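Local coordinates for DUF2442 domain-containing protein (Rhodospirillum rubrum ATCC 11170, PDB 3K8R) that is of unknown function, belongs to the DUF2442 family and is seen as an assembly of two copies of a small protein built on two antiparallel beta sheets, at residues Leu55-Glu60 against Phe98-Trp103; Pro25-Lys29 against Val41-Asn45. All coordinates share one frame; numbering follows the deposited sequence.

Overall arrangement
The two contacts, 22 Å apart between centres and about 10 Å between nearest atoms, lie on opposite sides of the chain's centre. Interaction 2 comes first along the chain and is closed before interaction 1 opens: it pairs strands 27-33 and 38-43, neighbours in one three-stranded antiparallel sheet. Interaction 1 then ties the loop between strand 48-51 and helix 64-67 to the start of helix 101-105. The second sheet, 71-73, 78-81 and 86-89, falls between its segments. Across the subunit boundary the two come together: L55 and F98 of interaction 1 lie against N45 and C47 of the second subunit, and N45 of interaction 2 against F98 of the second subunit.

Interaction 1. Residues Leu55-Glu60 against Phe98-Trp103; sequences LAQGLE and FGTKAW
A type II beta turn, A56 to L59, meets the N-terminus of helix 101-105, with Q57 and W103 at the centre of the contact. The Q57 side chain runs extended, with CG anti to the backbone N (chi1 -180°), which lays it over one face of the indole. Its CG sits 3.5 Å from the centroid of the W103 five-membered ring, 12° off the normal, a CH-pi contact; the amide plane is tilted 30° from the ring. Q57 OE1 accepts from T100 N at 3.2 Å, the donor standing above the carbonyl plane. T100 is the N-cap, its OG1 accepting from W103 N at 3.1 Å. At the ring edge, W103 NE1 gives a hydrogen bond to E60 OE2 (2.7 Å) in the indole plane. E60, just after the turn, reaches back so that OE1 accepts from G58 N at 3.0 Å, met from above the carboxylate plane. A single backbone hydrogen bond, Q57 N to F98 O (3.0 Å), joins the two loops, while L55 CB rests over one face of the F98 ring. E60 OE2 also salt-bridges R107. Held through both oxygens, the carboxylate is restricted in rotation, and the arginine would probably favour its ionised form.

Interaction 2. Residues Pro25-Lys29 against Val41-Asn45; sequences PRAAK and VDLEN. With EDO (1,2-ethanediol), chain C.
R26 to K29 and D42 to E44 are joined by backbone hydrogen bonds in irregular antiparallel register. E44 N donates to R26 O at 2.8 Å, and D42 N to K29 O at 2.9 Å. Between them D42 O takes A28 N at 2.8 Å and, weakly, K29 N at 3.3 Å. The compact side is apolar: A27 CB meets V41 CG1 at 3.7 Å, P25 CB lies 4.0 Å from L43 CD1, and L90 of helix 90-94 touches A27 and L43. The outer side is looser and polar. There the R26 chain, bent at chi3 (88°), brings its guanidinium to E44 in a salt bridge, R26 NH1 to E44 OE1 2.8 Å; OE1 sits above the guanidinium, not in line with an N-H, and its exact placing is doubtful. K29, extended, passes D42 with CB 3.5 Å from D42 OD2, its NZ not touching that carboxylate. D42 OD1 accepts from O2 of an ethanediol, probably crystallisation liquor, that is also hydrogen-bonded to R31 NH1; OD2 has a long, weak ion pair with R31. Two residues opposite one, the register slipping by one between A27 and K29, define a classic beta bulge in the hairpin of strands 27-33 and 38-43.

Interaction 1. Residues Leu55-Glu60 against Phe98-Trp103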
loop_
_atom_site.group_PDB
_atom_site.type_symbol
_atom_site.label_atom_id
_atom_site.label_comp_id
_atom_site.label_asym_id
_atom_site.label_seq_id
_atom_site.Cartn_x
_atom_site.Cartn_y
_atom_site.Cartn_z
ATOM N N LEU A 55 7.914 11.359 5.235
ATOM C CA LEU A 55 7.359 10.970 6.530
ATOM C C LEU A 55 8.212 9.858 7.160
ATOM O O LEU A 55 8.002 9.504 8.320
ATOM C CB LEU A 55 5.915 10.468 6.400
ATOM C CG LEU A 55 4.813 11.453 5.981
ATOM C CD1 LEU A 55 3.457 10.747 6.016
ATOM C CD2 LEU A 55 4.793 12.688 6.872
ATOM N N ALA A 56 9.168 9.322 6.390
ATOM C CA ALA A 56 10.021 8.211 6.825
ATOM C C ALA A 56 11.292 8.700 7.469
ATOM O O ALA A 56 11.888 9.689 7.038
ATOM C CB ALA A 56 10.372 7.306 5.654
ATOM N N GLN A 57 11.720 7.969 8.494
ATOM C CA GLN A 57 12.919 8.308 9.234
ATOM C C GLN A 57 14.169 8.199 8.376
ATOM O O GLN A 57 14.508 7.121 7.849
ATOM C CB GLN A 57 13.072 7.403 10.451
ATOM C CG GLN A 57 14.315 7.725 11.258
ATOM C CD GLN A 57 14.438 6.894 12.491
ATOM O OE1 GLN A 57 13.908 5.787 12.574
ATOM N NE2 GLN A 57 15.155 7.419 13.465
ATOM N N GLY A 58 14.860 9.326 8.269
ATOM C CA GLY A 58 16.098 9.408 7.508
ATOM C C GLY A 58 15.944 10.093 6.171
ATOM O O GLY A 58 16.947 10.331 5.510
ATOM N N LEU A 59 14.701 10.402 5.770
ATOM C CA LEU A 59 14.422 11.058 4.484
ATOM C C LEU A 59 13.664 12.398 4.624
ATOM O O LEU A 59 13.306 13.020 3.626
ATOM C CB LEU A 59 13.648 10.101 3.556
ATOM C CG LEU A 59 14.301 8.767 3.140
ATOM C CD1 LEU A 59 13.367 7.956 2.248
ATOM C CD2 LEU A 59 15.649 8.964 2.439
ATOM N N GLU A 60 13.462 12.877 5.850
ATOM C CA GLU A 60 12.702 14.119 6.061
ATOM C C GLU A 60 13.194 15.307 5.253
ATOM O O GLU A 60 12.390 16.137 4.852
ATOM C CB GLU A 60 12.702 14.560 7.529
ATOM C CG GLU A 60 12.108 13.593 8.542
ATOM C CD GLU A 60 13.114 12.588 9.080
ATOM O OE1 GLU A 60 14.082 12.231 8.365
ATOM O OE2 GLU A 60 12.931 12.159 10.236
ATOM N N PHE A 98 6.807 4.189 10.366
ATOM C CA PHE A 98 7.769 5.011 9.629
ATOM C C PHE A 98 9.119 5.215 10.324
ATOM O O PHE A 98 10.010 5.864 9.778
ATOM C CB PHE A 98 7.168 6.385 9.332
ATOM C CG PHE A 98 6.038 6.361 8.344
ATOM C CD1 PHE A 98 6.286 6.119 6.992
ATOM C CD2 PHE A 98 4.733 6.636 8.753
ATOM C CE1 PHE A 98 5.256 6.113 6.076
ATOM C CE2 PHE A 98 3.685 6.641 7.836
ATOM C CZ PHE A 98 3.946 6.379 6.497
ATOM N N GLY A 99 9.279 4.695 11.529
ATOM C CA GLY A 99 10.550 4.856 12.214
ATOM C C GLY A 99 10.530 4.279 13.601
ATOM O O GLY A 99 9.530 3.695 14.010
ATOM N N THR A 100 11.644 4.449 14.313
ATOM C CA THR A 100 11.779 3.979 15.681
ATOM C C THR A 100 10.832 4.789 16.551
ATOM O O THR A 100 10.541 5.940 16.248
ATOM C CB THR A 100 13.234 4.125 16.195
ATOM O OG1 THR A 100 13.624 5.502 16.192
ATOM C CG2 THR A 100 14.199 3.339 15.323
ATOM N N LYS A 101 10.318 4.182 17.612
ATOM C CA LYS A 101 9.434 4.900 18.511
ATOM C C LYS A 101 10.178 6.061 19.160
ATOM O O LYS A 101 9.581 7.095 19.450
ATOM C CB LYS A 101 8.828 3.966 19.551
ATOM C CG LYS A 101 7.854 2.998 18.934
ATOM C CD LYS A 101 6.932 2.376 19.944
ATOM C CE LYS A 101 5.829 1.591 19.254
ATOM N NZ LYS A 101 4.858 1.005 20.227
ATOM N N ALA A 102 11.482 5.890 19.361
ATOM C CA ALA A 102 12.320 6.945 19.909
ATOM C C ALA A 102 12.280 8.170 19.003
ATOM O O ALA A 102 12.202 9.301 19.479
ATOM C CB ALA A 102 13.745 6.457 20.061
ATOM N N TRP A 103 12.332 7.926 17.698
ATOM C CA TRP A 103 12.308 8.983 16.684
ATOM C C TRP A 103 10.941 9.660 16.609
ATOM O O TRP A 103 10.851 10.890 16.621
ATOM C CB TRP A 103 12.722 8.383 15.339
ATOM C CG TRP A 103 12.424 9.186 14.113
ATOM C CD1 TRP A 103 13.230 10.115 13.512
ATOM C CD2 TRP A 103 11.248 9.079 13.290
ATOM N NE1 TRP A 103 12.614 10.609 12.384
ATOM C CE2 TRP A 103 11.398 9.989 12.225
ATOM C CE3 TRP A 103 10.074 8.308 13.363
ATOM C CZ2 TRP A 103 10.414 10.151 11.235
ATOM C CZ3 TRP A 103 9.095 8.470 12.387
ATOM C CH2 TRP A 103 9.274 9.383 11.338
#

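Interaction 2. Residues Pro25-Lys29 against Val41-Asn45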
loop_
_atom_site.group_PDB
_atom_site.type_symbol
_atom_site.label_atom_id
_atom_site.label_comp_id
_atom_site.label_asym_id
_atom_site.label_seq_id
_atom_site.Cartn_x
_atom_site.Cartn_y
_atom_site.Cartn_z
ATOM N N PRO A 25 3.969 -9.877 0.901
ATOM C CA PRO A 25 4.188 -9.019 -0.277
ATOM C C PRO A 25 5.671 -8.647 -0.416
ATOM O O PRO A 25 6.377 -8.520 0.590
ATOM C CB PRO A 25 3.364 -7.775 0.047
ATOM C CG PRO A 25 3.504 -7.635 1.503
ATOM C CD PRO A 25 3.578 -9.055 2.065
ATOM N N ARG A 26 6.129 -8.439 -1.646
ATOM C CA ARG A 26 7.540 -8.180 -1.890
ATOM C C ARG A 26 7.710 -7.162 -3.028
ATOM O O ARG A 26 7.047 -7.262 -4.060
ATOM C CB ARG A 26 8.210 -9.534 -2.206
ATOM C CG ARG A 26 9.652 -9.665 -1.721
ATOM C CD ARG A 26 10.090 -11.123 -1.404
ATOM N NE ARG A 26 10.641 -11.893 -2.524
ATOM C CZ ARG A 26 9.943 -12.629 -3.392
ATOM N NH1 ARG A 26 8.614 -12.692 -3.331
ATOM N NH2 ARG A 26 10.585 -13.289 -4.356
ATOM N N ALA A 27 8.593 -6.183 -2.836
ATOM C CA ALA A 27 8.814 -5.135 -3.843
ATOM C C ALA A 27 9.488 -5.643 -5.113
ATOM O O ALA A 27 10.606 -6.140 -5.053
ATOM C CB ALA A 27 9.643 -4.009 -3.258
ATOM N N ALA A 28 8.806 -5.502 -6.249
ATOM C CA ALA A 28 9.359 -5.870 -7.555
ATOM C C ALA A 28 10.022 -4.641 -8.215
ATOM O O ALA A 28 11.056 -4.749 -8.859
ATOM C CB ALA A 28 8.271 -6.433 -8.442
ATOM N N LYS A 29 9.417 -3.471 -8.046
ATOM C CA LYS A 29 9.947 -2.222 -8.572
ATOM C C LYS A 29 9.625 -1.108 -7.598
ATOM O O LYS A 29 8.611 -1.169 -6.906
ATOM C CB LYS A 29 9.292 -1.889 -9.909
ATOM C CG LYS A 29 9.636 -2.815 -11.066
ATOM C CD LYS A 29 8.898 -2.361 -12.320
ATOM C CE LYS A 29 9.217 -3.217 -13.529
ATOM N NZ LYS A 29 8.400 -2.817 -14.711
ATOM N N VAL A 41 5.589 1.739 -5.221
ATOM C CA VAL A 41 6.148 0.391 -5.122
ATOM C C VAL A 41 5.230 -0.644 -5.764
ATOM O O VAL A 41 4.099 -0.847 -5.317
ATOM C CB VAL A 41 6.360 -0.039 -3.655
ATOM C CG1 VAL A 41 7.096 -1.370 -3.608
ATOM C CG2 VAL A 41 7.128 1.021 -2.886
ATOM N N ASP A 42 5.734 -1.299 -6.806
ATOM C CA ASP A 42 4.991 -2.341 -7.501
ATOM C C ASP A 42 5.280 -3.670 -6.824
ATOM O O ASP A 42 6.386 -4.210 -6.933
ATOM C CB ASP A 42 5.416 -2.421 -8.966
ATOM C CG ASP A 42 5.154 -1.146 -9.716
ATOM O OD1 ASP A 42 3.988 -0.703 -9.719
ATOM O OD2 ASP A 42 6.106 -0.601 -10.315
ATOM N N LEU A 43 4.289 -4.191 -6.114
ATOM C CA LEU A 43 4.451 -5.458 -5.416
ATOM C C LEU A 43 4.417 -6.622 -6.399
ATOM O O LEU A 43 3.687 -6.605 -7.397
ATOM C CB LEU A 43 3.389 -5.627 -4.329
ATOM C CG LEU A 43 3.458 -4.560 -3.239
ATOM C CD1 LEU A 43 2.320 -4.762 -2.294
ATOM C CD2 LEU A 43 4.793 -4.588 -2.500
ATOM N N GLU A 44 5.200 -7.641 -6.069
ATOM C CA GLU A 44 5.386 -8.817 -6.910
ATOM C C GLU A 44 4.107 -9.632 -7.067
ATOM O O GLU A 44 3.962 -10.383 -8.028
ATOM C CB GLU A 44 6.510 -9.669 -6.323
ATOM C CG GLU A 44 7.420 -10.286 -7.370
ATOM C CD GLU A 44 8.799 -10.603 -6.798
ATOM O OE1 GLU A 44 8.859 -11.251 -5.722
ATOM O OE2 GLU A 44 9.817 -10.197 -7.422
ATOM N N ASN A 45 3.181 -9.471 -6.128
ATOM C CA ASN A 45 1.884 -10.132 -6.184
ATOM C C ASN A 45 0.846 -9.363 -7.023
ATOM O O ASN A 45 -0.341 -9.680 -6.971
ATOM C CB ASN A 45 1.343 -10.323 -4.765
ATOM C CG ASN A 45 1.045 -9.012 -4.070
ATOM O OD1 ASN A 45 0.843 -7.986 -4.721
ATOM N ND2 ASN A 45 1.022 -9.032 -2.744
HETATM C C1 EDO C . 1.448 2.514 -10.686
HETATM O O1 EDO C . 0.882 3.754 -11.132
HETATM C C2 EDO C . 2.365 1.954 -11.772
HETATM O O2 EDO C . 3.625 1.597 -11.191
#